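Local coordinates for galactose-1-phosphate uridylyltransferase (Bacillus cereus, PDB 4QVU), which has a HIT-like fold, binds zinc and may transfer uridylyl groups between UDP-glucose and hexose 1-phosphates, at residues Asn151-Leu156 / Ile179-Asn184; Asn170-Asp175 / Lys214-Val219; Leu64-Asn69 / Ala122-Ile127. One frame throughout, in Å; residues are numbered along the deposited sequence.

Contact 1: residues Asn151-Leu156 / Ile179-Asn184; sequences NEHIEL and IDELAN. With ZN (zinc ion), chain B.
A zinc ion joins the turn entering strand 154-159 to the first turn of helix 179-195, and H153 and E181 reach it from these two sides. The imidazole and the carboxylate cross obliquely, their planes 62° apart, so the two ligands converge on the metal instead of stacking. H153 carries its CG anti to the carbonyl carbon and presents ND1, which lies 2.3 Å from the zinc. E181 starts from the same kind of first torsion and then runs extended, bringing OE2 within 2.0 Å of the metal. The long, flexible glutamate suits a place on the helix from which the ion must be reached at a distance. On the way its carboxylate passes the root of the histidine, with OE2 3.4 Å from H153 CB. C178, just before the helix, adds its SG to the site.

The turn carrying the histidine is shaped by N151, whose OD1 accepts the backbone N of I154 at 2.8 Å in an Asx motif and, more weakly, that of H153; a short amide three residues upstream is well suited to this. Deeper in, I154 has CG1 anti to its backbone N, which lays CD1 along the helix backbone, 3.6 Å from E181 O and 4.1 Å from E181 CB. The branched apolar chain fills the inner side of the joint.

With a histidine nitrogen, presumably of a neutral ring, one carboxylate and one sulfur as its protein ligands, the zinc would be expected to keep E181 ionised and to stabilise C178 as thiolate, the two negative charges roughly balancing the dication.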
loop_
_atom_site.group_PDB
_atom_site.type_symbol
_atom_site.label_atom_id
_atom_site.label_comp_id
_atom_site.label_asym_id
_atom_site.label_seq_id
_atom_site.Cartn_x
_atom_site.Cartn_y
_atom_site.Cartn_z
ATOM N N ASN A 151 -19.180 9.214 -19.814
ATOM C CA ASN A 151 -20.224 10.115 -20.298
ATOM C C ASN A 151 -21.125 10.478 -19.103
ATOM O O ASN A 151 -20.809 10.106 -17.969
ATOM C CB ASN A 151 -21.015 9.527 -21.484
ATOM C CG ASN A 151 -21.699 8.197 -21.267
ATOM O OD1 ASN A 151 -22.317 7.928 -20.238
ATOM N ND2 ASN A 151 -21.692 7.368 -22.291
ATOM N N GLU A 152 -22.224 11.207 -19.348
ATOM C CA GLU A 152 -23.189 11.612 -18.315
ATOM C C GLU A 152 -23.884 10.401 -17.647
ATOM O O GLU A 152 -24.224 10.485 -16.467
ATOM C CB GLU A 152 -24.268 12.544 -18.906
ATOM C CG GLU A 152 -23.814 13.971 -19.153
ATOM C CD GLU A 152 -24.908 14.927 -19.597
ATOM O OE1 GLU A 152 -25.979 14.453 -20.044
ATOM O OE2 GLU A 152 -24.684 16.157 -19.524
ATOM N N HIS A 153 -24.096 9.297 -18.402
ATOM C CA HIS A 153 -24.789 8.087 -17.944
ATOM C C HIS A 153 -23.892 7.088 -17.196
ATOM O O HIS A 153 -24.319 6.551 -16.166
ATOM C CB HIS A 153 -25.398 7.336 -19.138
ATOM C CG HIS A 153 -26.357 8.126 -19.963
ATOM N ND1 HIS A 153 -27.699 8.194 -19.637
ATOM C CD2 HIS A 153 -26.152 8.798 -21.117
ATOM C CE1 HIS A 153 -28.259 8.933 -20.578
ATOM N NE2 HIS A 153 -27.368 9.318 -21.490
ATOM N N ILE A 154 -22.696 6.781 -17.751
ATOM C CA ILE A 154 -21.807 5.746 -17.217
ATOM C C ILE A 154 -20.318 6.170 -17.253
ATOM O O ILE A 154 -19.916 7.059 -18.012
ATOM C CB ILE A 154 -22.031 4.433 -18.040
ATOM C CG1 ILE A 154 -21.479 3.173 -17.327
ATOM C CG2 ILE A 154 -21.571 4.567 -19.508
ATOM C CD1 ILE A 154 -22.021 1.881 -17.806
ATOM N N GLU A 155 -19.517 5.497 -16.404
ATOM C CA GLU A 155 -18.075 5.658 -16.249
ATOM C C GLU A 155 -17.417 4.300 -16.064
ATOM O O GLU A 155 -17.843 3.515 -15.214
ATOM C CB GLU A 155 -17.729 6.580 -15.052
ATOM C CG GLU A 155 -16.227 6.731 -14.839
ATOM C CD GLU A 155 -15.761 7.445 -13.586
ATOM O OE1 GLU A 155 -16.302 8.530 -13.269
ATOM O OE2 GLU A 155 -14.782 6.963 -12.975
ATOM N N LEU A 156 -16.355 4.055 -16.845
ATOM C CA LEU A 156 -15.503 2.883 -16.773
ATOM C C LEU A 156 -14.089 3.347 -16.486
ATOM O O LEU A 156 -13.532 4.142 -17.244
ATOM C CB LEU A 156 -15.579 2.024 -18.056
ATOM C CG LEU A 156 -14.510 0.910 -18.235
ATOM C CD1 LEU A 156 -14.564 -0.150 -17.139
ATOM C CD2 LEU A 156 -14.668 0.240 -19.551
ATOM N N ILE A 179 -29.050 0.898 -16.437
ATOM C CA ILE A 179 -28.756 -0.495 -16.108
ATOM C C ILE A 179 -28.377 -1.307 -17.385
ATOM O O ILE A 179 -27.496 -2.169 -17.295
ATOM C CB ILE A 179 -29.943 -1.142 -15.339
ATOM C CG1 ILE A 179 -29.562 -2.514 -14.745
ATOM C CG2 ILE A 179 -31.290 -1.137 -16.139
ATOM C CD1 ILE A 179 -30.423 -2.975 -13.632
ATOM N N ASP A 180 -28.993 -1.013 -18.553
ATOM C CA ASP A 180 -28.672 -1.705 -19.806
ATOM C C ASP A 180 -27.280 -1.291 -20.317
ATOM O O ASP A 180 -26.617 -2.077 -20.996
ATOM C CB ASP A 180 -29.739 -1.437 -20.867
ATOM C CG ASP A 180 -31.099 -2.055 -20.576
ATOM O OD1 ASP A 180 -31.159 -3.016 -19.771
ATOM O OD2 ASP A 180 -32.091 -1.633 -21.214
ATOM N N GLU A 181 -26.832 -0.074 -19.964
ATOM C CA GLU A 181 -25.508 0.423 -20.327
ATOM C C GLU A 181 -24.467 -0.278 -19.478
ATOM O O GLU A 181 -23.416 -0.637 -19.998
ATOM C CB GLU A 181 -25.414 1.947 -20.176
ATOM C CG GLU A 181 -26.321 2.704 -21.127
ATOM C CD GLU A 181 -26.269 4.208 -20.975
ATOM O OE1 GLU A 181 -25.288 4.824 -21.452
ATOM O OE2 GLU A 181 -27.233 4.774 -20.411
ATOM N N LEU A 182 -24.784 -0.514 -18.177
ATOM C CA LEU A 182 -23.948 -1.228 -17.201
ATOM C C LEU A 182 -23.707 -2.657 -17.693
ATOM O O LEU A 182 -22.553 -3.062 -17.823
ATOM C CB LEU A 182 -24.627 -1.210 -15.809
ATOM C CG LEU A 182 -23.926 -1.905 -14.625
ATOM C CD1 LEU A 182 -22.671 -1.176 -14.221
ATOM C CD2 LEU A 182 -24.848 -1.956 -13.415
ATOM N N ALA A 183 -24.801 -3.369 -18.057
ATOM C CA ALA A 183 -24.820 -4.739 -18.580
ATOM C C ALA A 183 -23.915 -4.889 -19.812
ATOM O O ALA A 183 -23.198 -5.887 -19.922
ATOM C CB ALA A 183 -26.251 -5.131 -18.935
ATOM N N ASN A 184 -23.924 -3.885 -20.716
ATOM C CA ASN A 184 -23.090 -3.886 -21.918
ATOM C C ASN A 184 -21.612 -3.700 -21.559
ATOM O O ASN A 184 -20.768 -4.395 -22.122
ATOM C CB ASN A 184 -23.530 -2.804 -22.909
ATOM C CG ASN A 184 -22.758 -2.839 -24.214
ATOM O OD1 ASN A 184 -22.727 -3.854 -24.929
ATOM N ND2 ASN A 184 -22.112 -1.728 -24.552
HETATM ZN ZN ZN B . -28.240 6.014 -19.178
#

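Contact 2: residues Asn170-Asp175 / Lys214-Val219; sequences NIIIED and KIICKV
The carboxamide of N170 is a flat group with both polar ends engaged: OD1 receives K218 NZ in the carbonyl plane, on a lone pair, while ND2 is hydrogen-bonded to N157 OD1 and S159 OG of the adjacent strand. It sits in an antiparallel pairing of strands 169-173 and 214-222, in the C-terminal part of the large antiparallel sheet of this HIT-like fold, strand 169-173 lying between strands 214-222 and 154-159. The short segments run 166° apart in direction, 4.7 Å between axes. N170, I172, I216 and K218 project from one face of the sheet; I171, I173, I215 and C217 project from the other, where helix 179-195 covers I171 and C217.

I171 with C217 and I173 with I215 are the hydrogen-bonded pairs, each closed by two backbone bonds; the bond from C217 N to I171 O is nearly straight. I172 and I216 form a non-hydrogen-bonded pair and lie side by side, CG1 to CG1 at 4.0 Å. Beta-branched isoleucine suits such positions, since its two branches spread over neighbours while the backbone stays extended. Thus I172 CG2 rests against the aliphatic stem of K214, 3.8 Å from its CD, and I171 crosses V219 obliquely, CD1 to CG2 3.8 Å apart.

K218 begins with CG anti to its backbone N, then bends at chi3 (-77°) and chi4 (-75°), turning its ammonium back over the sheet. A long, flexible lysine can make that return and serve several acceptors: NZ lies 2.7 Å from N170 OD1 and also meets the carboxylate of E168 and N142 O.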
loop_
_atom_site.group_PDB
_atom_site.type_symbol
_atom_site.label_atom_id
_atom_site.label_comp_id
_atom_site.label_asym_id
_atom_site.label_seq_id
_atom_site.Cartn_x
_atom_site.Cartn_y
_atom_site.Cartn_z
ATOM N N ASN A 170 -13.762 -0.623 -12.640
ATOM C CA ASN A 170 -14.944 -0.073 -11.980
ATOM C C ASN A 170 -15.874 0.518 -13.010
ATOM O O ASN A 170 -15.474 1.375 -13.800
ATOM C CB ASN A 170 -14.542 0.968 -10.937
ATOM C CG ASN A 170 -13.529 0.446 -9.945
ATOM O OD1 ASN A 170 -13.800 -0.457 -9.148
ATOM N ND2 ASN A 170 -12.319 0.961 -10.020
ATOM N N ILE A 171 -17.111 0.017 -13.023
ATOM C CA ILE A 171 -18.173 0.473 -13.910
ATOM C C ILE A 171 -19.219 1.129 -13.016
ATOM O O ILE A 171 -19.820 0.449 -12.180
ATOM C CB ILE A 171 -18.733 -0.676 -14.780
ATOM C CG1 ILE A 171 -17.609 -1.542 -15.385
ATOM C CG2 ILE A 171 -19.644 -0.112 -15.845
ATOM C CD1 ILE A 171 -18.067 -2.778 -16.071
ATOM N N ILE A 172 -19.384 2.460 -13.135
ATOM C CA ILE A 172 -20.295 3.236 -12.278
ATOM C C ILE A 172 -21.420 3.875 -13.104
ATOM O O ILE A 172 -21.153 4.479 -14.142
ATOM C CB ILE A 172 -19.511 4.350 -11.476
ATOM C CG1 ILE A 172 -18.204 3.838 -10.808
ATOM C CG2 ILE A 172 -20.395 5.083 -10.463
ATOM C CD1 ILE A 172 -16.942 4.099 -11.573
ATOM N N ILE A 173 -22.669 3.764 -12.609
ATOM C CA ILE A 173 -23.875 4.434 -13.132
ATOM C C ILE A 173 -24.448 5.258 -11.973
ATOM O O ILE A 173 -24.308 4.864 -10.815
ATOM C CB ILE A 173 -24.951 3.527 -13.811
ATOM C CG1 ILE A 173 -25.493 2.425 -12.861
ATOM C CG2 ILE A 173 -24.427 2.960 -15.134
ATOM C CD1 ILE A 173 -26.735 1.683 -13.341
ATOM N N GLU A 174 -25.048 6.412 -12.278
ATOM C CA GLU A 174 -25.586 7.312 -11.257
ATOM C C GLU A 174 -27.115 7.184 -11.165
ATOM O O GLU A 174 -27.692 7.559 -10.142
ATOM C CB GLU A 174 -25.172 8.757 -11.574
ATOM C CG GLU A 174 -25.044 9.644 -10.348
ATOM C CD GLU A 174 -24.245 10.909 -10.597
ATOM O OE1 GLU A 174 -22.999 10.812 -10.702
ATOM O OE2 GLU A 174 -24.859 11.998 -10.667
ATOM N N ASP A 175 -27.756 6.633 -12.217
ATOM C CA ASP A 175 -29.205 6.403 -12.288
ATOM C C ASP A 175 -29.488 4.939 -12.665
ATOM O O ASP A 175 -28.774 4.366 -13.490
ATOM C CB ASP A 175 -29.853 7.364 -13.297
ATOM C CG ASP A 175 -31.363 7.282 -13.369
ATOM O OD1 ASP A 175 -32.032 7.826 -12.463
ATOM O OD2 ASP A 175 -31.879 6.723 -14.358
ATOM N N LYS A 214 -25.069 5.378 -6.030
ATOM C CA LYS A 214 -24.542 4.883 -7.312
ATOM C C LYS A 214 -24.493 3.362 -7.330
ATOM O O LYS A 214 -24.258 2.755 -6.283
ATOM C CB LYS A 214 -23.122 5.418 -7.601
ATOM C CG LYS A 214 -22.942 6.917 -7.637
ATOM C CD LYS A 214 -21.456 7.209 -7.523
ATOM C CE LYS A 214 -21.151 8.653 -7.262
ATOM N NZ LYS A 214 -19.712 8.845 -6.975
ATOM N N ILE A 215 -24.661 2.748 -8.513
ATOM C CA ILE A 215 -24.533 1.302 -8.671
ATOM C C ILE A 215 -23.206 1.077 -9.360
ATOM O O ILE A 215 -22.978 1.589 -10.460
ATOM C CB ILE A 215 -25.724 0.607 -9.384
ATOM C CG1 ILE A 215 -27.010 0.750 -8.527
ATOM C CG2 ILE A 215 -25.387 -0.887 -9.659
ATOM C CD1 ILE A 215 -28.309 0.272 -9.171
ATOM N N ILE A 216 -22.310 0.365 -8.665
ATOM C CA ILE A 216 -20.954 0.074 -9.111
ATOM C C ILE A 216 -20.761 -1.413 -9.293
ATOM O O ILE A 216 -21.125 -2.207 -8.418
ATOM C CB ILE A 216 -19.897 0.624 -8.107
ATOM C CG1 ILE A 216 -20.124 2.128 -7.803
ATOM C CG2 ILE A 216 -18.462 0.333 -8.602
ATOM C CD1 ILE A 216 -19.339 2.704 -6.615
ATOM N N CYS A 217 -20.132 -1.783 -10.414
ATOM C CA CYS A 217 -19.713 -3.144 -10.645
ATOM C C CYS A 217 -18.210 -3.167 -10.797
ATOM O O CYS A 217 -17.669 -2.590 -11.745
ATOM C CB CYS A 217 -20.402 -3.798 -11.833
ATOM S SG CYS A 217 -19.843 -5.498 -12.121
ATOM N N LYS A 218 -17.532 -3.832 -9.859
ATOM C CA LYS A 218 -16.094 -3.997 -9.936
ATOM C C LYS A 218 -15.815 -5.354 -10.586
ATOM O O LYS A 218 -16.260 -6.385 -10.082
ATOM C CB LYS A 218 -15.438 -3.852 -8.562
ATOM C CG LYS A 218 -13.918 -3.891 -8.595
ATOM C CD LYS A 218 -13.302 -3.810 -7.210
ATOM C CE LYS A 218 -13.296 -2.422 -6.619
ATOM N NZ LYS A 218 -12.266 -1.555 -7.247
ATOM N N VAL A 219 -15.157 -5.322 -11.761
ATOM C CA VAL A 219 -14.742 -6.488 -12.554
ATOM C C VAL A 219 -13.282 -6.732 -12.205
ATOM O O VAL A 219 -12.457 -5.838 -12.414
ATOM C CB VAL A 219 -14.976 -6.319 -14.088
ATOM C CG1 VAL A 219 -14.847 -7.656 -14.801
ATOM C CG2 VAL A 219 -16.333 -5.683 -14.397
#

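Contact 3: residues Leu64-Asn69 / Ala122-Ile127; sequences LIETDN and AHMQII
Strands 59-65 and 123-129 pair antiparallel in the N-terminal half of the HIT-like sheet. The sequence H121-A122-H123-M124-Q125 recalls the HPHxQ motif of galactose-1-phosphate uridylyltransferases, though no role of these residues is established here. L64 and M124, a selenomethionine, form a hydrogen-bonded pair with both backbone bonds 2.8 Å from N to O. E66 N extends the pairing past the strand end, donating to A122 O at 3.1 Å.

L64 holds CG anti to its backbone N (chi1 -158°) and sends CD1 obliquely across I126, 3.9 Å from its CD1. Among its other neighbours, L85 and F88 of helix 79-97 and I46 make a largely apolar setting that suits leucine. On the same face, the pairing places M124 CB 4.1 Å from L64 CB; beyond it CG is anti to the carbonyl carbon and the chain bends only at chi3, its end leading away.

H123 takes the crowded first torsion (chi1 67°), with CG between backbone N and carbonyl carbon. This carries its ring away from L64-N69 and brings ND1 to H121 O.

E66 leaves with CG anti to its carbonyl carbon and runs extended alongside A122, whose small methyl leaves room for the carboxylate. Y77 OH hydrogen-bonds to OE1, and K109 makes a long, weak ion pair with OE2. At the far end, E66 OE2 lies 3.3 Å from M124 CG.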
loop_
_atom_site.group_PDB
_atom_site.type_symbol
_atom_site.label_atom_id
_atom_site.label_comp_id
_atom_site.label_asym_id
_atom_site.label_seq_id
_atom_site.Cartn_x
_atom_site.Cartn_y
_atom_site.Cartn_z
ATOM N N LEU A 64 -27.952 -17.710 -8.033
ATOM C CA LEU A 64 -28.670 -17.215 -9.200
ATOM C C LEU A 64 -28.128 -17.882 -10.478
ATOM O O LEU A 64 -27.068 -17.502 -10.972
ATOM C CB LEU A 64 -28.542 -15.679 -9.263
ATOM C CG LEU A 64 -29.602 -14.927 -10.070
ATOM C CD1 LEU A 64 -29.859 -13.551 -9.485
ATOM C CD2 LEU A 64 -29.218 -14.822 -11.537
ATOM N N ILE A 65 -28.865 -18.872 -11.009
ATOM C CA ILE A 65 -28.512 -19.591 -12.241
ATOM C C ILE A 65 -28.876 -18.672 -13.416
ATOM O O ILE A 65 -30.011 -18.218 -13.508
ATOM C CB ILE A 65 -29.188 -21.000 -12.310
ATOM C CG1 ILE A 65 -28.568 -21.973 -11.287
ATOM C CG2 ILE A 65 -29.108 -21.619 -13.698
ATOM C CD1 ILE A 65 -29.074 -21.865 -9.882
ATOM N N GLU A 66 -27.893 -18.376 -14.275
ATOM C CA GLU A 66 -27.975 -17.431 -15.392
ATOM C C GLU A 66 -28.557 -18.015 -16.687
ATOM O O GLU A 66 -28.982 -17.240 -17.543
ATOM C CB GLU A 66 -26.570 -16.909 -15.722
ATOM C CG GLU A 66 -25.771 -16.383 -14.541
ATOM C CD GLU A 66 -24.320 -16.030 -14.811
ATOM O OE1 GLU A 66 -23.906 -15.975 -15.993
ATOM O OE2 GLU A 66 -23.595 -15.789 -13.822
ATOM N N THR A 67 -28.488 -19.348 -16.881
ATOM C CA THR A 67 -28.967 -20.011 -18.110
ATOM C C THR A 67 -29.237 -21.501 -17.833
ATOM O O THR A 67 -28.740 -22.036 -16.846
ATOM C CB THR A 67 -27.957 -19.818 -19.294
ATOM O OG1 THR A 67 -28.349 -20.611 -20.421
ATOM C CG2 THR A 67 -26.498 -20.118 -18.916
ATOM N N ASP A 68 -30.025 -22.160 -18.708
ATOM C CA ASP A 68 -30.366 -23.586 -18.608
ATOM C C ASP A 68 -29.339 -24.447 -19.390
ATOM O O ASP A 68 -29.537 -25.651 -19.573
ATOM C CB ASP A 68 -31.795 -23.824 -19.130
ATOM N N ASN A 69 -28.233 -23.819 -19.817
ATOM C CA ASN A 69 -27.152 -24.410 -20.605
ATOM C C ASN A 69 -25.812 -24.300 -19.850
ATOM O O ASN A 69 -25.558 -23.284 -19.202
ATOM C CB ASN A 69 -27.095 -23.679 -21.957
ATOM C CG ASN A 69 -26.014 -24.101 -22.918
ATOM O OD1 ASN A 69 -25.411 -23.259 -23.588
ATOM N ND2 ASN A 69 -25.762 -25.401 -23.041
ATOM N N ALA A 122 -23.023 -21.618 -15.077
ATOM C CA ALA A 122 -22.895 -20.153 -15.019
ATOM C C ALA A 122 -23.860 -19.591 -13.984
ATOM O O ALA A 122 -25.077 -19.641 -14.181
ATOM C CB ALA A 122 -23.153 -19.544 -16.389
ATOM N N HIS A 123 -23.327 -19.115 -12.850
ATOM C CA HIS A 123 -24.168 -18.617 -11.767
ATOM C C HIS A 123 -23.563 -17.404 -11.037
ATOM O O HIS A 123 -22.359 -17.142 -11.127
ATOM C CB HIS A 123 -24.413 -19.744 -10.745
ATOM C CG HIS A 123 -23.179 -20.151 -10.008
ATOM N ND1 HIS A 123 -22.228 -20.966 -10.592
ATOM C CD2 HIS A 123 -22.758 -19.804 -8.770
ATOM C CE1 HIS A 123 -21.259 -21.085 -9.699
ATOM N NE2 HIS A 123 -21.534 -20.405 -8.586
HETATM N N MSE A 124 -24.435 -16.679 -10.305
HETATM C CA MSE A 124 -24.117 -15.545 -9.434
HETATM C C MSE A 124 -24.600 -15.859 -8.028
HETATM O O MSE A 124 -25.267 -16.880 -7.822
HETATM C CB MSE A 124 -24.724 -14.228 -9.931
HETATM C CG MSE A 124 -24.232 -13.786 -11.297
HETATM SE SE MSE A 124 -24.913 -12.034 -11.784
HETATM C CE MSE A 124 -23.712 -10.993 -10.746
ATOM N N GLN A 125 -24.285 -14.988 -7.061
ATOM C CA GLN A 125 -24.710 -15.195 -5.686
ATOM C C GLN A 125 -25.201 -13.918 -5.042
ATOM O O GLN A 125 -24.619 -12.848 -5.230
ATOM C CB GLN A 125 -23.568 -15.766 -4.840
ATOM C CG GLN A 125 -23.229 -17.221 -5.133
ATOM C CD GLN A 125 -22.042 -17.677 -4.344
ATOM O OE1 GLN A 125 -21.001 -18.003 -4.912
ATOM N NE2 GLN A 125 -22.148 -17.668 -3.018
ATOM N N ILE A 126 -26.278 -14.057 -4.258
ATOM C CA ILE A 126 -26.887 -13.017 -3.438
ATOM C C ILE A 126 -26.856 -13.545 -1.993
ATOM O O ILE A 126 -27.435 -14.604 -1.710
ATOM C CB ILE A 126 -28.303 -12.578 -3.916
ATOM C CG1 ILE A 126 -28.239 -11.926 -5.316
ATOM C CG2 ILE A 126 -28.931 -11.621 -2.904
ATOM C CD1 ILE A 126 -29.610 -11.741 -6.084
ATOM N N ILE A 127 -26.119 -12.844 -1.110
ATOM C CA ILE A 127 -25.975 -13.207 0.293
ATOM C C ILE A 127 -26.479 -12.055 1.158
ATOM O O ILE A 127 -25.913 -10.958 1.133
ATOM C CB ILE A 127 -24.506 -13.590 0.648
ATOM C CG1 ILE A 127 -23.956 -14.676 -0.305
ATOM C CG2 ILE A 127 -24.395 -14.017 2.132
ATOM C CD1 ILE A 127 -22.500 -14.867 -0.250
#

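Contacts 1 and 2 are close neighbours, their centres 8 Å apart: strand 154-159 lies beside strand 169-173, and E155 O and I172 N, 2.8 Å apart, probably share a hydrogen bond. I154 CD1 also packs on I171 CG2 at 3.7 Å, so the chain that lines the zinc joint rests on the face of the sheet that contact 2 builds. The side chain of I173 comes within about 6 Å of the zinc. Contact 3 belongs to the other family half; its centre is about 22 Å from that of contact 1 and 20 Å from that of contact 2, without touching either. One continuous antiparallel sheet nevertheless serves all three.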